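Local coordinates for protein Exo-beta-1,4-mannosidase (Rhizomucor miehei, PDB 4LYP) that probably hydrolyses beta-1,4-linked mannosides from the non-reducing end, as a TIM-barrel beta-mannosidase of glycoside hydrolase family 5 that also shows transglycosylation activity, at residues P114-M117 with K122-E125; T137-N142 with N220-K225; A189-D194 with K203-H208; T211-R216 with M231-A236; E366-A371 with S387-Y392. All blocks are in the same frame, centred on the assembly; numbering follows the deposited sequence.

Contact 1. Residues P114-M117 with K122-E125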
# COMPACT_ATOMS: atom_id res chain seq x y z
N PRO A 114 -10.47 15.81 0.03
CA PRO A 114 -10.34 16.25 -1.36
C PRO A 114 -9.21 15.46 -2.08
O PRO A 114 -8.23 15.02 -1.42
CB PRO A 114 -9.99 17.76 -1.23
CG PRO A 114 -9.26 17.84 0.11
CD PRO A 114 -9.85 16.77 0.98
N SER A 115 -9.36 15.31 -3.39
CA SER A 115 -8.38 14.64 -4.20
C SER A 115 -7.09 15.50 -4.38
O SER A 115 -7.13 16.74 -4.36
CB SER A 115 -8.97 14.31 -5.56
OG SER A 115 -9.41 15.47 -6.27
N MET A 116 -6.00 14.79 -4.59
CA MET A 116 -4.74 15.46 -4.93
C MET A 116 -4.79 16.15 -6.32
O MET A 116 -4.23 17.20 -6.53
CB MET A 116 -3.64 14.40 -4.89
CG MET A 116 -2.23 14.86 -5.07
SD MET A 116 -1.17 13.45 -5.32
CE MET A 116 0.43 14.21 -4.98
N MET A 117 -5.44 15.42 -7.25
CA MET A 117 -5.46 15.85 -8.67
C MET A 117 -6.94 15.84 -9.12
O MET A 117 -7.45 14.87 -9.71
CB MET A 117 -4.61 14.96 -9.52
CG MET A 117 -4.43 15.50 -10.92
SD MET A 117 -3.29 14.60 -11.99
CE MET A 117 -4.22 13.14 -12.40
N LYS A 122 -4.11 19.24 -12.86
CA LYS A 122 -4.50 20.37 -11.95
C LYS A 122 -4.51 19.79 -10.54
O LYS A 122 -5.20 18.80 -10.28
CB LYS A 122 -5.88 20.88 -12.34
CG LYS A 122 -5.82 21.58 -13.70
CD LYS A 122 -5.11 22.96 -13.60
CE LYS A 122 -5.34 23.87 -14.81
NZ LYS A 122 -6.27 25.01 -14.53
N TYR A 123 -3.73 20.37 -9.68
CA TYR A 123 -3.48 19.81 -8.37
C TYR A 123 -4.09 20.67 -7.26
O TYR A 123 -4.17 21.91 -7.35
CB TYR A 123 -1.97 19.64 -8.10
CG TYR A 123 -1.42 18.50 -8.90
CD1 TYR A 123 -1.38 17.20 -8.37
CD2 TYR A 123 -0.97 18.67 -10.24
CE1 TYR A 123 -0.94 16.16 -9.13
CE2 TYR A 123 -0.52 17.62 -11.01
CZ TYR A 123 -0.50 16.35 -10.45
OH TYR A 123 -0.05 15.30 -11.17
N ASN A 124 -4.50 20.00 -6.19
CA ASN A 124 -4.89 20.66 -4.95
C ASN A 124 -3.61 20.80 -4.13
O ASN A 124 -3.11 19.82 -3.57
CB ASN A 124 -5.94 19.80 -4.21
CG ASN A 124 -6.48 20.47 -3.02
OD1 ASN A 124 -5.71 21.13 -2.26
ND2 ASN A 124 -7.78 20.29 -2.73
N GLU A 125 -3.04 21.98 -4.11
CA GLU A 125 -1.75 22.22 -3.48
C GLU A 125 -1.83 21.91 -2.01
O GLU A 125 -0.85 21.47 -1.42
CB GLU A 125 -1.29 23.64 -3.75
CG GLU A 125 0.00 23.99 -3.06
CD GLU A 125 1.26 23.17 -3.51
OE1 GLU A 125 2.32 23.38 -2.85
OE2 GLU A 125 1.22 22.39 -4.46
O HOH W 1 -9.19 18.58 -4.63
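Met117 holds CG anti to the backbone N (chi1 -171°) and stays extended at chi2 (174°), which carries CG over a face of the Tyr123 ring and SD toward its hydroxyl. The result is a Met-aromatic contact in the long loop that follows strand 95-99 of the TIM barrel and leads into helix 125-140. Met117 CG sits 3.9 Å above the ring plane, offset toward the rim. SD stands oblique to the ring, 3.4 Å from Tyr123 OH, and that hydroxyl is hydrogen-bonded to His208 of helix 197-213. The backbones are clipped together at Met116 O, which accepts Asn124 N at 2.8 Å; the donor lies 37° above the carbonyl plane. The same oxygen has a CA-H...O contact with Tyr123 CA at 3.3 Å, so this one carbonyl is used twice by the returning chain. Asn124 is the N-cap of helix 125-140. Its OD1 accepts from Val127 N, and its ND2 comes 3.7 Å from Pro114 CB. A single water closes this end of the loop, giving a hydrogen bond to Ser115 O (2.8 Å) and taking one from Asn124 ND2 (2.9 Å).

Contact 2. Residues T137-N142 with N220-K225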
# COMPACT_ATOMS: atom_id res chain seq x y z
N THR A 137 8.17 14.09 7.88
CA THR A 137 8.01 13.46 9.17
C THR A 137 8.62 12.07 9.15
O THR A 137 9.29 11.65 10.11
CB THR A 137 6.54 13.43 9.59
OG1 THR A 137 5.98 14.76 9.46
CG2 THR A 137 6.34 12.92 10.99
N MET A 138 8.42 11.34 8.06
CA MET A 138 9.07 10.01 7.88
C MET A 138 10.59 10.18 7.99
O MET A 138 11.26 9.38 8.63
CB MET A 138 8.68 9.43 6.55
CG MET A 138 7.24 8.93 6.60
SD MET A 138 6.69 8.27 5.00
CE MET A 138 7.70 6.81 4.97
N ASP A 139 11.14 11.18 7.35
CA ASP A 139 12.59 11.45 7.40
C ASP A 139 13.04 11.60 8.88
O ASP A 139 13.99 10.96 9.31
CB ASP A 139 12.87 12.79 6.66
CG ASP A 139 14.35 13.06 6.42
OD1 ASP A 139 15.21 12.25 6.82
OD2 ASP A 139 14.63 14.07 5.76
N ARG A 140 12.31 12.35 9.68
CA ARG A 140 12.64 12.58 11.08
C ARG A 140 12.66 11.30 11.90
O ARG A 140 13.38 11.19 12.86
CB ARG A 140 11.62 13.65 11.58
CG ARG A 140 12.00 15.10 11.08
CD ARG A 140 10.87 16.14 11.20
NE ARG A 140 11.20 17.57 11.12
CZ ARG A 140 11.55 18.32 12.19
NH1 ARG A 140 11.66 17.68 13.34
NH2 ARG A 140 11.80 19.67 12.15
N TYR A 141 11.85 10.32 11.49
CA TYR A 141 11.78 9.05 12.19
C TYR A 141 12.55 7.93 11.49
O TYR A 141 12.35 6.73 11.79
CB TYR A 141 10.31 8.62 12.46
CG TYR A 141 9.70 9.53 13.52
CD1 TYR A 141 10.01 9.25 14.90
CD2 TYR A 141 8.93 10.65 13.19
CE1 TYR A 141 9.46 10.06 15.87
CE2 TYR A 141 8.43 11.46 14.15
CZ TYR A 141 8.68 11.18 15.51
OH TYR A 141 8.10 11.99 16.47
N ASN A 142 13.39 8.26 10.50
CA ASN A 142 14.24 7.34 9.79
C ASN A 142 13.44 6.25 9.10
O ASN A 142 13.91 5.13 9.03
CB ASN A 142 15.31 6.77 10.76
CG ASN A 142 16.37 7.88 11.13
OD1 ASN A 142 16.78 8.63 10.25
ND2 ASN A 142 16.79 7.93 12.37
N ASN A 220 11.18 20.59 3.39
CA ASN A 220 12.59 20.35 3.53
C ASN A 220 13.43 20.62 2.30
O ASN A 220 14.64 20.49 2.35
CB ASN A 220 12.85 18.94 4.10
CG ASN A 220 12.42 17.83 3.17
OD1 ASN A 220 12.54 17.91 1.95
ND2 ASN A 220 11.94 16.78 3.78
N GLY A 221 12.81 21.03 1.18
CA GLY A 221 13.49 21.47 -0.03
C GLY A 221 13.96 20.36 -0.94
O GLY A 221 14.45 20.67 -2.03
N LYS A 222 13.87 19.09 -0.55
CA LYS A 222 14.36 18.02 -1.41
C LYS A 222 13.47 17.80 -2.61
O LYS A 222 12.22 17.77 -2.47
CB LYS A 222 14.53 16.70 -0.61
CG LYS A 222 15.63 16.79 0.41
CD LYS A 222 15.81 15.50 1.18
CE LYS A 222 14.76 15.33 2.30
NZ LYS A 222 14.87 13.95 2.95
N ILE A 223 14.05 17.57 -3.77
CA ILE A 223 13.26 17.12 -4.91
C ILE A 223 12.99 15.63 -4.68
O ILE A 223 13.88 14.87 -4.28
CB ILE A 223 14.01 17.33 -6.22
CG1 ILE A 223 14.41 18.82 -6.35
CG2 ILE A 223 13.11 16.88 -7.40
CD1 ILE A 223 13.34 19.75 -6.37
N TYR A 224 11.73 15.20 -4.94
CA TYR A 224 11.39 13.79 -4.54
C TYR A 224 12.35 12.75 -5.12
O TYR A 224 12.76 11.81 -4.45
CB TYR A 224 9.95 13.46 -4.89
CG TYR A 224 8.89 14.02 -3.98
CD1 TYR A 224 9.07 15.13 -3.14
CD2 TYR A 224 7.61 13.43 -4.00
CE1 TYR A 224 8.02 15.62 -2.34
CE2 TYR A 224 6.56 13.91 -3.25
CZ TYR A 224 6.74 15.00 -2.45
OH TYR A 224 5.69 15.47 -1.72
N LYS A 225 12.65 12.87 -6.45
CA LYS A 225 13.51 11.89 -7.12
C LYS A 225 14.94 11.88 -6.58
O LYS A 225 15.68 10.94 -6.86
CB LYS A 225 13.55 12.10 -8.61
CG LYS A 225 14.17 13.42 -9.07
CD LYS A 225 13.96 13.64 -10.59
CE LYS A 225 14.73 14.85 -11.04
NZ LYS A 225 14.45 15.09 -12.48
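Asp139 and Lys222 meet in a salt bridge, and nearly everything tight about this contact is in that one pair: Lys222 NZ lies 2.8 Å from Asp139 OD2. The ammonium comes in from above the carboxylate, 59° out of its plane. It gets there because the lysine chain, otherwise extended, bends at chi3 (-80°) and turns CE and NZ toward the helix. NZ also has a second salt-bridge partner, Asp227, so the charge is held between two acids. The bridge ties the C-terminal end of helix 125-140 to the loop that precedes strand 230-234, at the surface of the TIM barrel. Each piece carries its own turn. The helix finishes in a Schellman motif, with Asn142 at positive phi as its C-prime residue and its N bonded to Asp139 O at 3.0 Å. In the loop, Asn220 OD1 accepts Lys222 N at 3.1 Å in an Asx turn that sets the base of the lysine. Elsewhere the fit is loose. Asn220 ND2 is 4.3 Å from Asp139 OD2 and bonds to Asp136 instead; the nearest CA atoms, those of Asp139 and Asn220, are 9.7 Å apart, and all three touching residues are partly exposed to solvent.

Contact 3. Residues A189-D194 with K203-H208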
# COMPACT_ATOMS: atom_id res chain seq x y z
N ALA A 189 -9.88 -1.72 -16.53
CA ALA A 189 -8.76 -2.33 -17.23
C ALA A 189 -8.59 -1.79 -18.64
O ALA A 189 -7.57 -2.02 -19.26
CB ALA A 189 -8.87 -3.85 -17.22
N ARG A 190 -9.61 -1.09 -19.18
CA ARG A 190 -9.44 -0.37 -20.44
C ARG A 190 -8.26 0.56 -20.39
O ARG A 190 -7.64 0.85 -21.43
CB ARG A 190 -10.70 0.38 -20.82
CG ARG A 190 -11.87 -0.56 -21.14
CD ARG A 190 -13.05 0.14 -21.74
NE ARG A 190 -13.60 1.00 -20.76
CZ ARG A 190 -14.59 1.91 -20.99
NH1 ARG A 190 -14.99 2.14 -22.24
NH2 ARG A 190 -15.12 2.67 -20.02
N PHE A 191 -7.89 1.02 -19.20
CA PHE A 191 -6.69 1.84 -18.99
C PHE A 191 -5.45 1.29 -19.66
O PHE A 191 -4.64 2.07 -20.20
CB PHE A 191 -6.48 1.97 -17.48
CG PHE A 191 -5.33 2.89 -17.07
CD1 PHE A 191 -4.02 2.40 -17.01
CD2 PHE A 191 -5.59 4.19 -16.70
CE1 PHE A 191 -2.94 3.26 -16.64
CE2 PHE A 191 -4.54 5.02 -16.31
CZ PHE A 191 -3.24 4.55 -16.25
N TYR A 192 -5.25 -0.04 -19.63
CA TYR A 192 -4.09 -0.65 -20.28
C TYR A 192 -4.47 -1.63 -21.39
O TYR A 192 -3.62 -1.98 -22.16
CB TYR A 192 -3.15 -1.27 -19.26
CG TYR A 192 -3.83 -2.10 -18.15
CD1 TYR A 192 -4.44 -3.27 -18.40
CD2 TYR A 192 -3.86 -1.60 -16.83
CE1 TYR A 192 -5.04 -4.03 -17.39
CE2 TYR A 192 -4.47 -2.32 -15.82
CZ TYR A 192 -5.07 -3.53 -16.09
OH TYR A 192 -5.67 -4.21 -15.05
N ASN A 193 -5.72 -2.06 -21.50
CA ASN A 193 -6.09 -3.09 -22.50
C ASN A 193 -6.78 -2.52 -23.76
O ASN A 193 -6.88 -3.21 -24.78
CB ASN A 193 -7.06 -4.12 -21.87
CG ASN A 193 -6.35 -5.10 -20.98
OD1 ASN A 193 -5.13 -5.26 -21.08
ND2 ASN A 193 -7.12 -5.73 -20.09
N ASP A 194 -7.29 -1.30 -23.73
CA ASP A 194 -8.07 -0.79 -24.86
C ASP A 194 -7.12 0.00 -25.76
O ASP A 194 -6.45 0.95 -25.32
CB ASP A 194 -9.21 0.06 -24.37
CG ASP A 194 -10.02 0.59 -25.52
OD1 ASP A 194 -11.15 0.04 -25.74
OD2 ASP A 194 -9.65 1.52 -26.22
N LYS A 203 -0.83 8.62 -21.03
CA LYS A 203 -0.25 9.95 -21.15
C LYS A 203 -0.55 10.78 -19.88
O LYS A 203 0.36 11.37 -19.28
CB LYS A 203 -0.84 10.66 -22.37
CG LYS A 203 -0.37 12.11 -22.52
CD LYS A 203 -1.29 13.21 -21.96
CE LYS A 203 -0.76 14.63 -22.25
NZ LYS A 203 -0.04 14.64 -23.54
N LEU A 204 -1.83 10.79 -19.46
CA LEU A 204 -2.21 11.54 -18.27
C LEU A 204 -1.52 10.98 -17.03
O LEU A 204 -1.12 11.71 -16.14
CB LEU A 204 -3.72 11.46 -18.04
CG LEU A 204 -4.58 12.05 -19.18
CD1 LEU A 204 -6.02 11.99 -18.68
CD2 LEU A 204 -4.18 13.47 -19.53
N PHE A 205 -1.39 9.64 -16.96
CA PHE A 205 -0.76 8.99 -15.81
C PHE A 205 0.71 9.34 -15.77
O PHE A 205 1.22 9.67 -14.67
CB PHE A 205 -1.01 7.50 -15.98
CG PHE A 205 -0.40 6.58 -14.92
CD1 PHE A 205 -0.48 6.88 -13.55
CD2 PHE A 205 0.16 5.37 -15.30
CE1 PHE A 205 -0.02 6.00 -12.59
CE2 PHE A 205 0.65 4.48 -14.37
CZ PHE A 205 0.54 4.77 -13.01
N LYS A 206 1.43 9.29 -16.91
CA LYS A 206 2.82 9.72 -16.96
C LYS A 206 2.97 11.18 -16.53
O LYS A 206 3.99 11.51 -15.90
CB LYS A 206 3.39 9.45 -18.36
CG LYS A 206 3.61 7.96 -18.64
CD LYS A 206 4.04 7.77 -20.11
CE LYS A 206 4.28 6.33 -20.43
NZ LYS A 206 4.65 6.22 -21.87
N ASP A 207 2.04 12.03 -16.92
CA ASP A 207 2.12 13.39 -16.47
C ASP A 207 2.08 13.48 -14.95
O ASP A 207 2.80 14.29 -14.33
CB ASP A 207 0.95 14.24 -17.04
CG ASP A 207 1.02 14.45 -18.53
OD1 ASP A 207 2.09 14.29 -19.14
OD2 ASP A 207 -0.02 14.85 -19.11
N HIS A 208 1.22 12.68 -14.31
CA HIS A 208 1.20 12.66 -12.85
C HIS A 208 2.50 12.13 -12.26
O HIS A 208 3.04 12.69 -11.30
CB HIS A 208 -0.00 11.85 -12.34
CG HIS A 208 -0.02 11.74 -10.87
ND1 HIS A 208 -0.18 12.86 -10.08
CD2 HIS A 208 0.23 10.65 -10.01
CE1 HIS A 208 -0.09 12.46 -8.80
NE2 HIS A 208 0.15 11.12 -8.75
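Phe191, the residue that reaches Phe205, sits where helix 181-193 kinks. Just before it, Ala189 O takes two backbone donors, Tyr192 N at 3.1 Å and Asn193 N at 2.9 Å. Phe191 itself, with CG anti to the backbone N (chi1 -176°), sends its ring across to helix 197-213. There CZ leads, 3.6 Å from Phe205 CD2 and 3.7 Å from Phe205 CB. The edge of Phe191 is directed at the face of Phe205 in an offset edge-to-face pair, centroids 5.5 Å apart and planes at 74°, which joins two consecutive helices in the excursion between barrel strands 144-148 and 230-234. Phe159 stacks on the Phe191 ring and Tyr162 meets it edge-to-face, whereas Phe205 rests on Ile250 of helix 244-257. The segment ends at Asp194, whose OD2 takes the backbone N of both Glu196 and Ile197 at the start of the next helix.

Contact 4. Residues T211-R216 with M231-A236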
# COMPACT_ATOMS: atom_id res chain seq x y z
N THR A 211 5.10 14.69 -12.35
CA THR A 211 4.86 15.78 -11.42
C THR A 211 5.28 15.33 -10.00
O THR A 211 5.91 16.10 -9.28
CB THR A 211 3.39 16.15 -11.43
OG1 THR A 211 3.04 16.65 -12.71
CG2 THR A 211 3.11 17.25 -10.40
N VAL A 212 4.98 14.10 -9.60
CA VAL A 212 5.40 13.64 -8.26
C VAL A 212 6.88 13.44 -8.19
O VAL A 212 7.54 13.88 -7.21
CB VAL A 212 4.63 12.37 -7.84
CG1 VAL A 212 5.01 11.95 -6.45
CG2 VAL A 212 3.12 12.61 -7.91
N GLN A 213 7.50 12.83 -9.19
CA GLN A 213 8.95 12.59 -9.13
C GLN A 213 9.74 13.89 -9.07
O GLN A 213 10.83 13.96 -8.50
CB GLN A 213 9.42 11.73 -10.29
CG GLN A 213 8.91 10.29 -10.20
CD GLN A 213 9.50 9.41 -11.30
OE1 GLN A 213 9.62 9.80 -12.45
NE2 GLN A 213 9.91 8.22 -10.92
N ASN A 214 9.19 14.98 -9.70
CA ASN A 214 9.88 16.29 -9.72
C ASN A 214 9.38 17.25 -8.69
O ASN A 214 9.79 18.42 -8.67
CB ASN A 214 9.77 16.83 -11.14
CG ASN A 214 10.69 16.05 -12.04
OD1 ASN A 214 11.90 16.32 -12.09
ND2 ASN A 214 10.16 15.01 -12.67
N ARG A 215 8.54 16.82 -7.75
CA ARG A 215 8.02 17.73 -6.71
C ARG A 215 9.18 18.21 -5.84
O ARG A 215 9.98 17.39 -5.37
CB ARG A 215 7.02 16.89 -5.85
CG ARG A 215 6.51 17.66 -4.58
CD ARG A 215 5.65 18.88 -4.93
NE ARG A 215 5.11 19.42 -3.68
CZ ARG A 215 4.13 20.33 -3.66
NH1 ARG A 215 3.59 20.80 -4.81
NH2 ARG A 215 3.65 20.73 -2.50
N ARG A 216 9.22 19.51 -5.58
CA ARG A 216 10.08 20.03 -4.54
C ARG A 216 9.33 19.98 -3.25
O ARG A 216 8.25 20.61 -3.07
CB ARG A 216 10.53 21.47 -4.90
CG ARG A 216 11.46 22.03 -3.83
CD ARG A 216 11.85 23.45 -4.25
NE ARG A 216 12.56 24.07 -3.11
CZ ARG A 216 12.02 24.64 -2.00
NH1 ARG A 216 10.68 24.79 -1.81
NH2 ARG A 216 12.87 25.05 -1.05
N MET A 231 12.01 4.95 -0.72
CA MET A 231 12.57 3.65 -1.06
C MET A 231 12.27 3.29 -2.50
O MET A 231 13.14 2.75 -3.23
CB MET A 231 11.99 2.58 -0.10
CG MET A 231 12.27 1.17 -0.62
SD MET A 231 11.78 -0.05 0.62
CE MET A 231 11.63 -1.53 -0.39
N SER A 232 11.03 3.42 -2.90
CA SER A 232 10.64 2.97 -4.23
C SER A 232 9.48 3.79 -4.79
O SER A 232 8.66 4.35 -4.02
CB SER A 232 10.30 1.47 -4.24
OG SER A 232 9.15 1.29 -3.46
N TRP A 233 9.41 3.82 -6.11
CA TRP A 233 8.21 4.28 -6.85
C TRP A 233 7.46 3.05 -7.25
O TRP A 233 8.03 2.12 -7.82
CB TRP A 233 8.62 5.01 -8.11
CG TRP A 233 9.38 6.26 -7.79
CD1 TRP A 233 10.76 6.48 -7.89
CD2 TRP A 233 8.85 7.48 -7.24
NE1 TRP A 233 11.08 7.73 -7.41
CE2 TRP A 233 9.95 8.37 -7.02
CE3 TRP A 233 7.54 7.91 -6.94
CZ2 TRP A 233 9.77 9.63 -6.49
CZ3 TRP A 233 7.37 9.16 -6.40
CH2 TRP A 233 8.47 10.03 -6.19
N GLN A 234 6.17 3.01 -6.95
CA GLN A 234 5.34 1.82 -7.26
C GLN A 234 4.32 2.19 -8.31
O GLN A 234 3.59 3.19 -8.15
CB GLN A 234 4.70 1.30 -5.98
CG GLN A 234 3.78 0.12 -6.24
CD GLN A 234 3.47 -0.50 -4.90
OE1 GLN A 234 2.51 -0.06 -4.23
NE2 GLN A 234 4.27 -1.48 -4.47
N ILE A 235 4.31 1.42 -9.41
CA ILE A 235 3.46 1.78 -10.57
C ILE A 235 2.03 2.14 -10.09
O ILE A 235 1.48 3.22 -10.37
CB ILE A 235 3.45 0.66 -11.58
CG1 ILE A 235 4.82 0.44 -12.24
CG2 ILE A 235 2.40 1.00 -12.69
CD1 ILE A 235 4.90 -0.82 -13.10
N ALA A 236 1.38 1.15 -9.44
CA ALA A 236 0.00 1.35 -9.05
C ALA A 236 -0.34 0.24 -8.09
O ALA A 236 0.22 -0.84 -8.08
CB ALA A 236 -0.98 1.28 -10.26
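The indole of Trp233 has one face laid against Gln213 and its benzene edge against Val212. Gln213 CG lies 3.8 Å from the centroid of the six-membered ring of Trp233 and 10° off its normal, a CH-pi contact placed over the centre. From there the glutamine runs on extended (chi2 -175°) across the same face, and NE2 ends above the five-membered ring, 3.6 Å from Trp233 CD1. The amide is not stacked: its plane stands 81° from that of the indole. Gln213 CA lies over this face too, 3.9 Å from Trp233 CH2. At the edge, close to the ring plane, Val212 CG1 is 3.7 Å from Trp233 CZ3. This is helix-on-strand packing on the outside of the TIM barrel, where the last turn of helix 197-213 covers strand 230-234. Trp233 points outward to the helix layer and also touches Ile254; its neighbour Gln234 bonds instead to Arg97, Thr148, Ser264 and Glu336. No polar bond joins the segments; the touch is CH-pi and van der Waals, with the amide nitrogen over the pi face. Because Gln213 NE2 is hydrogen-bonded to Ile254 O, the chain can lie along the indole without leaving its buried amide nitrogen unpartnered.

Contact 5. Residues E366-A371 with S387-Y392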
# COMPACT_ATOMS: atom_id res chain seq x y z
N GLU A 366 -3.57 -13.70 16.30
CA GLU A 366 -2.92 -14.95 16.06
C GLU A 366 -2.46 -15.06 14.57
O GLU A 366 -1.36 -15.51 14.28
CB GLU A 366 -3.85 -16.12 16.38
CG GLU A 366 -3.29 -17.45 15.99
CD GLU A 366 -4.21 -18.63 16.29
OE1 GLU A 366 -4.90 -18.59 17.36
OE2 GLU A 366 -4.19 -19.61 15.52
N TYR A 367 -3.33 -14.60 13.65
CA TYR A 367 -3.01 -14.63 12.26
C TYR A 367 -1.77 -13.82 11.94
O TYR A 367 -0.85 -14.27 11.26
CB TYR A 367 -4.22 -14.09 11.48
CG TYR A 367 -4.11 -14.15 9.99
CD1 TYR A 367 -4.15 -15.36 9.27
CD2 TYR A 367 -4.03 -12.92 9.27
CE1 TYR A 367 -4.13 -15.32 7.91
CE2 TYR A 367 -4.01 -12.92 7.88
CZ TYR A 367 -4.08 -14.13 7.21
OH TYR A 367 -4.10 -14.17 5.83
N TYR A 368 -1.72 -12.58 12.50
CA TYR A 368 -0.55 -11.74 12.34
C TYR A 368 0.67 -12.42 12.98
O TYR A 368 1.75 -12.45 12.37
CB TYR A 368 -0.71 -10.38 13.07
CG TYR A 368 -1.38 -9.25 12.29
CD1 TYR A 368 -2.61 -9.37 11.64
CD2 TYR A 368 -0.75 -8.00 12.27
CE1 TYR A 368 -3.18 -8.29 10.95
CE2 TYR A 368 -1.31 -6.91 11.60
CZ TYR A 368 -2.50 -7.07 10.96
OH TYR A 368 -3.02 -5.96 10.32
N GLN A 369 0.52 -12.93 14.20
CA GLN A 369 1.67 -13.47 14.89
C GLN A 369 2.28 -14.64 14.12
O GLN A 369 3.51 -14.74 13.99
CB GLN A 369 1.30 -13.89 16.30
CG GLN A 369 2.50 -14.48 17.05
CD GLN A 369 2.12 -14.70 18.46
OE1 GLN A 369 1.38 -15.65 18.74
NE2 GLN A 369 2.49 -13.80 19.31
N LYS A 370 1.46 -15.52 13.57
CA LYS A 370 1.97 -16.65 12.83
C LYS A 370 2.59 -16.22 11.52
O LYS A 370 3.64 -16.77 11.09
CB LYS A 370 0.87 -17.68 12.62
CG LYS A 370 0.54 -18.37 13.92
CD LYS A 370 -0.59 -19.36 13.81
CE LYS A 370 -0.77 -20.21 15.06
NZ LYS A 370 -1.95 -21.18 14.93
N ALA A 371 1.98 -15.28 10.80
CA ALA A 371 2.56 -14.80 9.54
C ALA A 371 3.92 -14.19 9.88
O ALA A 371 4.92 -14.46 9.14
CB ALA A 371 1.63 -13.76 8.89
N SER A 387 7.39 -7.08 5.41
CA SER A 387 5.96 -6.98 5.19
C SER A 387 5.46 -5.58 5.59
O SER A 387 6.13 -4.84 6.35
CB SER A 387 5.19 -8.04 6.02
OG SER A 387 5.48 -7.90 7.41
N ASN A 388 4.26 -5.27 5.10
CA ASN A 388 3.56 -4.04 5.50
C ASN A 388 2.14 -4.45 5.83
O ASN A 388 1.33 -4.75 4.92
CB ASN A 388 3.52 -2.96 4.41
CG ASN A 388 4.87 -2.58 3.90
OD1 ASN A 388 5.54 -3.35 3.21
ND2 ASN A 388 5.29 -1.33 4.21
N PHE A 389 1.76 -4.53 7.13
CA PHE A 389 0.38 -4.85 7.46
C PHE A 389 -0.54 -3.74 6.93
O PHE A 389 -0.16 -2.57 6.81
CB PHE A 389 0.20 -5.07 8.96
CG PHE A 389 0.41 -3.85 9.80
CD1 PHE A 389 -0.67 -3.01 10.11
CD2 PHE A 389 1.64 -3.49 10.31
CE1 PHE A 389 -0.51 -1.82 10.84
CE2 PHE A 389 1.84 -2.35 11.05
CZ PHE A 389 0.76 -1.54 11.34
N TRP A 390 -1.77 -4.18 6.57
CA TRP A 390 -2.80 -3.24 6.07
C TRP A 390 -3.92 -3.21 7.11
O TRP A 390 -4.61 -4.19 7.28
CB TRP A 390 -3.33 -3.74 4.74
CG TRP A 390 -4.42 -2.82 4.24
CD1 TRP A 390 -5.73 -2.69 4.72
CD2 TRP A 390 -4.25 -1.79 3.25
NE1 TRP A 390 -6.36 -1.66 4.08
CE2 TRP A 390 -5.49 -1.05 3.18
CE3 TRP A 390 -3.18 -1.39 2.40
CZ2 TRP A 390 -5.69 0.00 2.27
CZ3 TRP A 390 -3.37 -0.32 1.53
CH2 TRP A 390 -4.62 0.36 1.46
N ALA A 391 -4.02 -2.07 7.85
CA ALA A 391 -3.27 -0.83 7.70
C ALA A 391 -3.35 -0.13 9.08
O ALA A 391 -4.20 -0.45 9.90
CB ALA A 391 -3.83 0.09 6.62
N TYR A 392 -2.48 0.84 9.29
CA TYR A 392 -2.46 1.50 10.59
C TYR A 392 -3.56 2.55 10.67
O TYR A 392 -3.62 3.45 9.86
CB TYR A 392 -1.09 2.13 10.87
CG TYR A 392 -0.97 2.59 12.32
CD1 TYR A 392 -1.16 1.69 13.36
CD2 TYR A 392 -0.70 3.92 12.64
CE1 TYR A 392 -1.05 2.09 14.66
CE2 TYR A 392 -0.57 4.32 13.98
CZ TYR A 392 -0.76 3.37 14.98
OH TYR A 392 -0.70 3.74 16.31
O HOH W 2 -5.58 -5.81 9.22
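A water sits between Tyr368 and Trp390, giving a hydrogen bond to Trp390 O at 2.7 Å and taking one from Tyr368 OH at 2.8 Å. It lies at the edge of the tyrosine ring, in its plane, and bridges two oxygens that are themselves 3.9 Å apart, Tyr368 OH and Trp390 O. Helix 362-380 here packs against strand 386-394 of the TIM barrel. The peptide between Trp390 and Ala391 is cis, and the Trp390 side chain is about 3 Å from a bound Tris molecule, probably from the crystallisation liquor. The apolar part of the contact belongs to Phe389. Its CG stands between the backbone N and the carbonyl carbon (chi1 66°), a rotamer that swings the ring off the helix and presents CB to Tyr368. Phe338 touches both Tyr368 and Phe389. These two side chains cross at about a right angle, with Phe389 CB 3.6 Å from Tyr368 CE2 and Phe389 CD1 3.8 Å from Tyr368 OH.

In the fold
Contacts 3 and 4 both use helix 197-213, and contact 1 abuts it: Tyr123 OH of contact 1 lies 2.7 Å from His208 ND1 of contact 3. A separate link runs from contact 1 to the loop after that helix, where Glu125 OE2 forms a 2.9 Å salt bridge with Arg215 NH1 of contact 4. Contact 2 is interleaved with contact 4 along the chain, and Tyr224 N meets Arg215 O at 2.8 Å. Contact 5 lies across the chain's centre from contact 4, their centres about 26 Å apart, yet both reach the same barrel sheet. It is also close to the presumed substrate cleft: the Trp390 side chain meets Trp293 and is about 7 Å from the guanidine bound by Trp153, Glu238, Trp293, Asn296 and Glu416.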